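Local coordinates for protein dihydrolipoyl dehydrogenase (Elizabethkingia anophelis NUHP1, PDB 6UZI) that probably reoxidises protein-bound dihydrolipoyl groups with NAD(+) as the electron acceptor, with one FAD bound per subunit, at residues T37-L46 and M111-V122; E180-G191 and V270-V279. All coordinates share one frame; numbering follows the deposited sequence.

Two parallel beta sheets of Rossmann-like plan lie in this chain, the second inserted between strands 148-150 and 316-318 of the first, and each interaction samples one of them. Interaction 1 pairs the outermost strand 117-120 with strand 37-41, next to strand 14-17, in the sheet that holds FAD. Interaction 2 pairs strands 184-188 and 274-277 in the inserted sheet, where the predicted NAD(+)-binding glycines lie, and it opens only after interaction 1 has closed. Their centres are 35 Å apart and their nearest atoms about 16 Å, so they do not touch. The repeated architecture thus provides one nucleotide site for the flavin and probably another for NAD(+).

Interaction 1 of 2, residues T37-L46 and M111-V122; sequences TVIIEKYSTL and MDKNKITVLQGV. With FAD (flavin-adenine dinucleotide), chain E.
One face of the Gln120 carboxamide looks onto the 43-44 turn, with Gln120 NE2 4.0 Å from Ser44 CA, although Ser44 is poorly ordered. On the same side of the sheet the carboxylate of Glu41 is gripped at both oxygens: FAD O3B, well out of the carboxylate plane, donates to Glu41 OE1 at 2.7 Å, FAD O2B donates to Glu41 OE2 near that plane, and Tyr43 N meets the anti lone pair of OE2. Over a face of the FAD adenine lies Lys42 CE, 3.6 Å from FAD C5A. This is the dinucleotide-binding fold of the flavin domain, in which an acidic residue closing the second strand holds the adenosine ribose; Ser19 also bonds to Glu41 OE1.

Strands 37-41 and 117-120 run parallel, 22° apart, and are joined by five backbone hydrogen bonds from Thr117 N to Thr37 O through Gly121 N to Glu41 O. On one face Val38 CG2 packs on Leu119 CD1 at 3.9 Å. Ile39 turns to the other face, its CG1 swung away from the backbone N (chi1 -174°), which points the CG2 branch at the neighbouring strand. That methyl meets Ile116 CG2 at 3.8 Å, and Val118 CG2 and Met111 SD lie beside it. Leu46 comes from beyond the strand to meet Val118 tip to tip, and its CD1 also touches Met111 CG at 3.8 Å. Helix 21-32 packs on this face too, its Tyr24 and Ile28 against Ile39 and Met111.

Helix 89-113 ends in a Schellman motif at Lys115, where Ile116 N bonds to Met111 O and the chain turns into the strand. Beside this turn a water donates to Thr37 O at 2.9 Å and shares a hydrogen bond with Thr117 OG1.

Interaction 2 of 2, residues E180-G191 and V270-V279; sequences EVPKHLIVIGGG and VEGDYCLVSV. With EDO (1,2-ethanediol), chain H.
Leu185 to Ile188 pair in parallel register with Tyr274 to Val277, the axes of strands 184-188 and 274-277 lying 22° apart, and backbone bonds such as Leu276 N to Ile186 O at 2.8 Å zip them together as central strands of a Rossmann-type sheet. The Asp273 carboxylate straddles the start of strand 184-188: OD1 takes Lys183 N at 2.9 Å and OD2 takes His184 N at 2.8 Å, both from the syn side, His184 N the more tilted out of the carboxylate plane. Its first torsion (chi1 59°) tucks CG between the Asp273 backbone N and carbonyl carbon, turning both oxygens to that strand. Next to it Tyr274 OH donates to Glu180 OE2 at 2.7 Å, the carboxylate standing 83° to the ring, while Pro182 CB reaches Tyr274 CD2; Arg168 adds a cation-pi contact to this ring. On the opposite face Ile186 CD1 slides past Val270 CG1 at 3.7 Å, and Ile188 CG1 lies against Cys275 SG. Beyond the strands, Gly191 N bonds to Ser278 O at 2.9 Å. Gly191 is the N-cap of helix 192-203, within the glycine-rich turn predicted to bind NAD(+), and an ethanediol accepts from Gly190 N. The two amide donors would tend to stabilise an ionised Asp273, whereas the nearby acceptor His184 O would oppose it, so the charge of this buried group is probably a balance of the two.

Interaction 1 of 2, residues T37-L46 and M111-V122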
# COMPACT_ATOMS: atom_id res chain seq x y z
N THR A 37 -31.91 -7.43 -16.78
CA THR A 37 -30.67 -8.15 -17.00
C THR A 37 -30.71 -9.55 -16.40
O THR A 37 -31.25 -9.76 -15.30
CB THR A 37 -29.50 -7.37 -16.40
OG1 THR A 37 -29.58 -6.01 -16.84
CG2 THR A 37 -28.18 -7.95 -16.86
N VAL A 38 -30.13 -10.50 -17.11
CA VAL A 38 -29.99 -11.87 -16.63
C VAL A 38 -28.54 -12.28 -16.80
O VAL A 38 -27.86 -11.86 -17.74
CB VAL A 38 -30.94 -12.84 -17.38
CG1 VAL A 38 -30.66 -12.82 -18.87
CG2 VAL A 38 -30.81 -14.25 -16.82
N ILE A 39 -28.04 -13.08 -15.85
CA ILE A 39 -26.69 -13.60 -15.90
C ILE A 39 -26.77 -15.11 -15.77
O ILE A 39 -27.57 -15.64 -14.98
CB ILE A 39 -25.78 -12.98 -14.82
CG1 ILE A 39 -24.34 -13.43 -15.00
CG2 ILE A 39 -26.29 -13.31 -13.41
CD1 ILE A 39 -23.34 -12.67 -14.12
N ILE A 40 -25.96 -15.82 -16.56
CA ILE A 40 -26.00 -17.27 -16.64
C ILE A 40 -24.63 -17.80 -16.23
O ILE A 40 -23.60 -17.31 -16.70
CB ILE A 40 -26.38 -17.73 -18.06
CG1 ILE A 40 -27.74 -17.15 -18.45
CG2 ILE A 40 -26.42 -19.25 -18.15
CD1 ILE A 40 -27.99 -17.12 -19.93
N GLU A 41 -24.63 -18.80 -15.34
CA GLU A 41 -23.40 -19.43 -14.86
C GLU A 41 -23.57 -20.94 -14.79
O GLU A 41 -24.53 -21.44 -14.19
CB GLU A 41 -22.99 -18.90 -13.49
CG GLU A 41 -21.80 -19.65 -12.90
CD GLU A 41 -20.61 -19.70 -13.85
OE1 GLU A 41 -20.05 -18.63 -14.18
OE2 GLU A 41 -20.24 -20.81 -14.26
N LYS A 42 -22.61 -21.67 -15.39
CA LYS A 42 -22.61 -23.13 -15.37
C LYS A 42 -22.10 -23.70 -14.05
O LYS A 42 -22.49 -24.81 -13.66
CB LYS A 42 -21.74 -23.66 -16.52
CG LYS A 42 -20.35 -23.04 -16.54
CD LYS A 42 -19.34 -23.92 -17.23
CE LYS A 42 -19.68 -24.05 -18.69
NZ LYS A 42 -18.66 -24.86 -19.41
N TYR A 43 -21.24 -22.96 -13.35
CA TYR A 43 -20.70 -23.39 -12.07
C TYR A 43 -21.78 -23.36 -11.00
O TYR A 43 -22.81 -22.71 -11.13
CB TYR A 43 -19.53 -22.49 -11.66
CG TYR A 43 -18.51 -23.13 -10.75
CD1 TYR A 43 -18.38 -22.70 -9.43
CD2 TYR A 43 -17.68 -24.15 -11.19
CE1 TYR A 43 -17.45 -23.27 -8.57
CE2 TYR A 43 -16.75 -24.73 -10.33
CZ TYR A 43 -16.64 -24.29 -9.02
OH TYR A 43 -15.72 -24.85 -8.16
N SER A 44 -21.53 -24.11 -9.92
CA SER A 44 -22.48 -24.15 -8.82
C SER A 44 -22.61 -22.79 -8.15
O SER A 44 -23.67 -22.46 -7.61
CB SER A 44 -22.06 -25.22 -7.80
OG SER A 44 -20.81 -24.89 -7.22
N THR A 45 -21.54 -22.00 -8.16
CA THR A 45 -21.55 -20.69 -7.54
C THR A 45 -21.07 -19.64 -8.54
O THR A 45 -20.45 -19.94 -9.56
CB THR A 45 -20.66 -20.66 -6.30
OG1 THR A 45 -19.32 -20.99 -6.67
CG2 THR A 45 -21.15 -21.67 -5.27
N LEU A 46 -21.37 -18.38 -8.22
CA LEU A 46 -20.99 -17.25 -9.06
C LEU A 46 -19.59 -16.78 -8.67
O LEU A 46 -19.10 -17.06 -7.58
CB LEU A 46 -22.01 -16.12 -8.90
CG LEU A 46 -23.47 -16.50 -9.14
CD1 LEU A 46 -24.39 -15.28 -9.01
CD2 LEU A 46 -23.65 -17.19 -10.48
N MET A 111 -26.26 -9.57 -6.65
CA MET A 111 -27.21 -9.91 -7.70
C MET A 111 -28.64 -9.62 -7.25
O MET A 111 -29.42 -9.03 -8.01
CB MET A 111 -27.05 -11.38 -8.11
CG MET A 111 -25.66 -11.74 -8.61
SD MET A 111 -25.22 -10.98 -10.18
CE MET A 111 -24.15 -9.63 -9.69
N ASP A 112 -28.98 -10.01 -6.02
CA ASP A 112 -30.34 -9.77 -5.52
C ASP A 112 -30.60 -8.29 -5.36
O ASP A 112 -31.69 -7.81 -5.69
CB ASP A 112 -30.56 -10.46 -4.18
CG ASP A 112 -30.51 -11.97 -4.27
OD1 ASP A 112 -30.46 -12.62 -3.21
OD2 ASP A 112 -30.48 -12.51 -5.40
N LYS A 113 -29.61 -7.55 -4.85
CA LYS A 113 -29.80 -6.12 -4.62
C LYS A 113 -30.07 -5.38 -5.92
O LYS A 113 -30.92 -4.48 -5.97
CB LYS A 113 -28.59 -5.56 -3.88
CG LYS A 113 -28.77 -4.15 -3.40
CD LYS A 113 -27.44 -3.50 -3.08
CE LYS A 113 -27.30 -2.18 -3.81
NZ LYS A 113 -26.42 -1.25 -3.07
N ASN A 114 -29.39 -5.77 -7.00
CA ASN A 114 -29.55 -5.12 -8.30
C ASN A 114 -30.67 -5.74 -9.12
O ASN A 114 -30.87 -5.32 -10.27
CB ASN A 114 -28.24 -5.18 -9.08
CG ASN A 114 -27.17 -4.30 -8.49
OD1 ASN A 114 -27.02 -3.14 -8.87
ND2 ASN A 114 -26.39 -4.85 -7.56
N LYS A 115 -31.43 -6.67 -8.55
CA LYS A 115 -32.59 -7.29 -9.20
C LYS A 115 -32.20 -7.99 -10.50
O LYS A 115 -32.92 -7.95 -11.50
CB LYS A 115 -33.70 -6.26 -9.45
CG LYS A 115 -34.21 -5.59 -8.19
CD LYS A 115 -34.85 -6.61 -7.26
CE LYS A 115 -35.17 -6.03 -5.90
NZ LYS A 115 -34.08 -6.28 -4.92
N ILE A 116 -31.05 -8.67 -10.46
CA ILE A 116 -30.57 -9.43 -11.61
C ILE A 116 -31.04 -10.87 -11.47
O ILE A 116 -30.86 -11.50 -10.42
CB ILE A 116 -29.03 -9.38 -11.70
CG1 ILE A 116 -28.55 -7.97 -11.99
CG2 ILE A 116 -28.54 -10.34 -12.77
CD1 ILE A 116 -27.12 -7.73 -11.57
N THR A 117 -31.63 -11.41 -12.53
CA THR A 117 -32.02 -12.80 -12.52
C THR A 117 -30.77 -13.66 -12.68
O THR A 117 -29.96 -13.43 -13.58
CB THR A 117 -33.01 -13.11 -13.64
OG1 THR A 117 -34.06 -12.13 -13.62
CG2 THR A 117 -33.60 -14.49 -13.45
N VAL A 118 -30.62 -14.65 -11.81
CA VAL A 118 -29.47 -15.53 -11.85
C VAL A 118 -29.97 -16.91 -12.25
O VAL A 118 -30.82 -17.50 -11.57
CB VAL A 118 -28.73 -15.57 -10.51
CG1 VAL A 118 -27.57 -16.55 -10.58
CG2 VAL A 118 -28.23 -14.19 -10.15
N LEU A 119 -29.43 -17.43 -13.35
CA LEU A 119 -29.77 -18.75 -13.85
C LEU A 119 -28.52 -19.61 -13.78
O LEU A 119 -27.45 -19.19 -14.22
CB LEU A 119 -30.28 -18.68 -15.29
CG LEU A 119 -31.58 -17.91 -15.54
CD1 LEU A 119 -31.95 -17.94 -17.01
CD2 LEU A 119 -32.70 -18.51 -14.71
N GLN A 120 -28.67 -20.81 -13.23
CA GLN A 120 -27.59 -21.78 -13.18
C GLN A 120 -27.71 -22.71 -14.38
O GLN A 120 -28.77 -23.31 -14.61
CB GLN A 120 -27.63 -22.60 -11.89
CG GLN A 120 -26.73 -23.83 -11.94
CD GLN A 120 -26.48 -24.45 -10.58
OE1 GLN A 120 -26.92 -23.92 -9.56
NE2 GLN A 120 -25.77 -25.57 -10.57
N GLY A 121 -26.64 -22.83 -15.13
CA GLY A 121 -26.63 -23.72 -16.27
C GLY A 121 -25.67 -23.24 -17.34
O GLY A 121 -25.06 -22.18 -17.24
N VAL A 122 -25.54 -24.07 -18.37
CA VAL A 122 -24.71 -23.76 -19.53
C VAL A 122 -25.55 -22.97 -20.52
O VAL A 122 -26.63 -23.40 -20.93
CB VAL A 122 -24.15 -25.04 -20.16
CG1 VAL A 122 -23.51 -24.74 -21.51
CG2 VAL A 122 -23.15 -25.68 -19.23
PA FAD E . -13.80 -15.94 -15.87
O1A FAD E . -13.44 -15.46 -14.52
O2A FAD E . -12.64 -16.78 -16.42
O5B FAD E . -15.04 -16.93 -15.74
C5B FAD E . -16.10 -16.81 -16.71
C4B FAD E . -17.23 -17.70 -16.27
O4B FAD E . -18.00 -18.10 -17.42
C3B FAD E . -16.84 -18.99 -15.54
O3B FAD E . -17.35 -18.94 -14.21
C2B FAD E . -17.54 -20.11 -16.34
O2B FAD E . -18.10 -21.11 -15.50
C1B FAD E . -18.61 -19.33 -17.10
N9A FAD E . -19.04 -19.94 -18.35
C8A FAD E . -18.25 -20.29 -19.42
N7A FAD E . -18.91 -20.76 -20.44
C5A FAD E . -20.23 -20.73 -20.03
C6A FAD E . -21.43 -21.10 -20.66
N6A FAD E . -21.51 -21.55 -21.91
N1A FAD E . -22.58 -20.95 -19.96
C2A FAD E . -22.52 -20.47 -18.71
N3A FAD E . -21.44 -20.08 -18.01
C4A FAD E . -20.32 -20.24 -18.73
N1 FAD E . -6.13 -11.95 -12.44
C2 FAD E . -5.84 -10.80 -11.80
O2 FAD E . -6.19 -9.71 -12.25
N3 FAD E . -5.15 -10.83 -10.60
C4 FAD E . -4.71 -11.97 -9.94
O4 FAD E . -4.11 -11.88 -8.87
C4X FAD E . -5.02 -13.19 -10.63
N5 FAD E . -4.67 -14.31 -10.07
C5X FAD E . -5.04 -15.49 -10.72
C6 FAD E . -4.72 -16.70 -10.11
C7 FAD E . -5.12 -17.91 -10.67
C7M FAD E . -4.78 -19.20 -9.97
C8 FAD E . -5.84 -17.91 -11.88
C8M FAD E . -6.34 -19.19 -12.49
C9 FAD E . -6.14 -16.70 -12.50
C9A FAD E . -5.75 -15.49 -11.93
N10 FAD E . -6.08 -14.25 -12.50
C10 FAD E . -5.74 -13.08 -11.88
C1' FAD E . -6.84 -14.19 -13.76
C2' FAD E . -8.32 -13.95 -13.53
O2' FAD E . -8.94 -15.10 -12.96
C3' FAD E . -9.03 -13.56 -14.83
O3' FAD E . -8.25 -12.60 -15.54
C4' FAD E . -10.43 -12.99 -14.59
O4' FAD E . -11.16 -13.92 -13.79
C5' FAD E . -11.17 -12.67 -15.87
O5' FAD E . -12.47 -13.28 -15.72
P FAD E . -13.69 -13.15 -16.78
O1P FAD E . -14.88 -12.40 -16.29
O2P FAD E . -13.27 -12.69 -18.16
O3P FAD E . -14.01 -14.72 -16.88
O HOH W 1 -34.02 -9.52 -14.37
O HOH W 2 -32.65 -6.23 -13.73

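Interaction 2 of 2, residues E180-G191 and V270-V279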
# COMPACT_ATOMS: atom_id res chain seq x y z
N GLU A 180 -1.03 -31.89 1.33
CA GLU A 180 0.27 -31.93 1.98
C GLU A 180 1.18 -30.89 1.34
O GLU A 180 0.96 -30.46 0.20
CB GLU A 180 0.91 -33.32 1.90
CG GLU A 180 1.20 -33.80 0.49
CD GLU A 180 1.92 -35.14 0.45
OE1 GLU A 180 2.26 -35.66 1.53
OE2 GLU A 180 2.13 -35.67 -0.66
N VAL A 181 2.18 -30.46 2.10
CA VAL A 181 3.20 -29.55 1.57
C VAL A 181 4.17 -30.37 0.73
O VAL A 181 4.76 -31.33 1.24
CB VAL A 181 3.95 -28.82 2.69
CG1 VAL A 181 5.15 -28.08 2.10
CG2 VAL A 181 3.02 -27.87 3.43
N PRO A 182 4.33 -30.07 -0.56
CA PRO A 182 5.20 -30.90 -1.41
C PRO A 182 6.63 -30.92 -0.91
O PRO A 182 7.14 -29.92 -0.38
CB PRO A 182 5.11 -30.21 -2.78
CG PRO A 182 3.81 -29.48 -2.74
CD PRO A 182 3.66 -29.01 -1.32
N LYS A 183 7.29 -32.06 -1.08
CA LYS A 183 8.72 -32.12 -0.79
C LYS A 183 9.50 -31.39 -1.87
O LYS A 183 10.37 -30.56 -1.57
CB LYS A 183 9.18 -33.56 -0.66
CG LYS A 183 8.50 -34.29 0.48
CD LYS A 183 9.09 -35.68 0.73
CE LYS A 183 8.80 -36.65 -0.39
NZ LYS A 183 9.05 -38.05 0.05
N HIS A 184 9.17 -31.63 -3.14
CA HIS A 184 9.81 -30.94 -4.25
C HIS A 184 8.75 -30.64 -5.30
O HIS A 184 8.29 -31.55 -5.99
CB HIS A 184 10.95 -31.77 -4.84
CG HIS A 184 11.74 -31.04 -5.89
ND1 HIS A 184 12.78 -31.63 -6.58
CD2 HIS A 184 11.66 -29.77 -6.35
CE1 HIS A 184 13.29 -30.76 -7.42
NE2 HIS A 184 12.63 -29.62 -7.30
N LEU A 185 8.36 -29.37 -5.42
CA LEU A 185 7.37 -28.95 -6.40
C LEU A 185 8.09 -28.47 -7.66
O LEU A 185 8.95 -27.59 -7.59
CB LEU A 185 6.49 -27.83 -5.85
CG LEU A 185 5.48 -27.20 -6.82
CD1 LEU A 185 4.42 -28.22 -7.22
CD2 LEU A 185 4.83 -25.95 -6.24
N ILE A 186 7.75 -29.07 -8.79
CA ILE A 186 8.26 -28.64 -10.09
C ILE A 186 7.19 -27.78 -10.76
O ILE A 186 6.01 -28.14 -10.77
CB ILE A 186 8.62 -29.84 -10.98
CG1 ILE A 186 9.64 -30.74 -10.29
CG2 ILE A 186 9.23 -29.37 -12.30
CD1 ILE A 186 9.91 -32.01 -11.06
N VAL A 187 7.60 -26.62 -11.28
CA VAL A 187 6.69 -25.74 -12.01
C VAL A 187 7.13 -25.74 -13.47
O VAL A 187 8.29 -25.42 -13.78
CB VAL A 187 6.69 -24.32 -11.43
CG1 VAL A 187 5.78 -23.41 -12.25
CG2 VAL A 187 6.25 -24.33 -9.99
N ILE A 188 6.23 -26.15 -14.36
CA ILE A 188 6.44 -26.19 -15.80
C ILE A 188 5.80 -24.95 -16.42
O ILE A 188 4.58 -24.76 -16.29
CB ILE A 188 5.86 -27.46 -16.45
CG1 ILE A 188 6.33 -28.74 -15.76
CG2 ILE A 188 6.20 -27.49 -17.93
CD1 ILE A 188 7.82 -28.92 -15.77
N GLY A 189 6.59 -24.09 -17.03
CA GLY A 189 5.90 -22.97 -17.64
C GLY A 189 6.16 -21.66 -16.92
O GLY A 189 6.40 -21.62 -15.70
N GLY A 190 6.17 -20.57 -17.68
CA GLY A 190 6.44 -19.27 -17.09
C GLY A 190 5.25 -18.39 -16.74
O GLY A 190 5.40 -17.17 -16.68
N GLY A 191 4.09 -18.97 -16.45
CA GLY A 191 2.96 -18.14 -16.08
C GLY A 191 3.13 -17.57 -14.68
O GLY A 191 3.83 -18.12 -13.84
N VAL A 270 14.45 -33.56 -14.18
CA VAL A 270 14.04 -33.02 -12.88
C VAL A 270 12.98 -33.94 -12.29
O VAL A 270 12.01 -34.29 -12.97
CB VAL A 270 13.50 -31.58 -12.98
CG1 VAL A 270 13.38 -30.99 -11.59
CG2 VAL A 270 14.39 -30.71 -13.83
N GLU A 271 13.15 -34.30 -11.03
CA GLU A 271 12.23 -35.19 -10.34
C GLU A 271 11.65 -34.47 -9.13
O GLU A 271 12.38 -33.78 -8.40
CB GLU A 271 12.93 -36.48 -9.90
CG GLU A 271 13.09 -37.51 -11.01
CD GLU A 271 13.64 -38.83 -10.51
OE1 GLU A 271 14.48 -38.81 -9.59
OE2 GLU A 271 13.24 -39.89 -11.04
N GLY A 272 10.35 -34.61 -8.94
CA GLY A 272 9.68 -34.09 -7.77
C GLY A 272 8.51 -34.99 -7.42
O GLY A 272 8.24 -35.98 -8.10
N ASP A 273 7.85 -34.66 -6.31
CA ASP A 273 6.65 -35.39 -5.92
C ASP A 273 5.37 -34.66 -6.32
O ASP A 273 4.28 -35.22 -6.16
CB ASP A 273 6.66 -35.65 -4.41
CG ASP A 273 6.73 -34.39 -3.60
OD1 ASP A 273 6.26 -34.39 -2.44
OD2 ASP A 273 7.26 -33.38 -4.12
N TYR A 274 5.48 -33.43 -6.82
CA TYR A 274 4.34 -32.69 -7.37
C TYR A 274 4.82 -31.85 -8.54
O TYR A 274 5.89 -31.24 -8.48
CB TYR A 274 3.68 -31.79 -6.32
CG TYR A 274 2.84 -32.54 -5.33
CD1 TYR A 274 1.51 -32.85 -5.62
CD2 TYR A 274 3.36 -32.96 -4.12
CE1 TYR A 274 0.73 -33.56 -4.72
CE2 TYR A 274 2.59 -33.66 -3.21
CZ TYR A 274 1.27 -33.97 -3.52
OH TYR A 274 0.50 -34.67 -2.62
N CYS A 275 4.02 -31.80 -9.60
CA CYS A 275 4.33 -31.00 -10.78
C CYS A 275 3.14 -30.13 -11.16
O CYS A 275 2.06 -30.64 -11.46
CB CYS A 275 4.73 -31.88 -11.96
SG CYS A 275 5.03 -30.88 -13.43
N LEU A 276 3.35 -28.81 -11.16
CA LEU A 276 2.33 -27.82 -11.49
C LEU A 276 2.61 -27.24 -12.88
O LEU A 276 3.70 -26.70 -13.12
CB LEU A 276 2.30 -26.71 -10.44
CG LEU A 276 1.60 -25.37 -10.73
CD1 LEU A 276 0.11 -25.52 -10.93
CD2 LEU A 276 1.89 -24.41 -9.58
N VAL A 277 1.63 -27.33 -13.76
CA VAL A 277 1.73 -26.84 -15.13
C VAL A 277 1.10 -25.45 -15.21
O VAL A 277 -0.12 -25.29 -15.09
CB VAL A 277 1.06 -27.80 -16.12
CG1 VAL A 277 1.26 -27.32 -17.53
CG2 VAL A 277 1.60 -29.20 -15.92
N SER A 278 1.94 -24.43 -15.42
CA SER A 278 1.50 -23.04 -15.50
C SER A 278 2.05 -22.45 -16.80
O SER A 278 3.00 -21.67 -16.79
CB SER A 278 1.96 -22.24 -14.29
OG SER A 278 1.48 -22.83 -13.10
N VAL A 279 1.46 -22.85 -17.92
CA VAL A 279 1.93 -22.43 -19.23
C VAL A 279 1.02 -21.40 -19.86
O VAL A 279 1.07 -21.20 -21.08
CB VAL A 279 2.12 -23.63 -20.18
CG1 VAL A 279 3.29 -24.48 -19.71
CG2 VAL A 279 0.84 -24.46 -20.26
C1 EDO H . 6.32 -21.08 -22.21
O1 EDO H . 6.63 -22.43 -22.54
C2 EDO H . 5.00 -21.05 -21.44
O2 EDO H . 5.24 -20.62 -20.10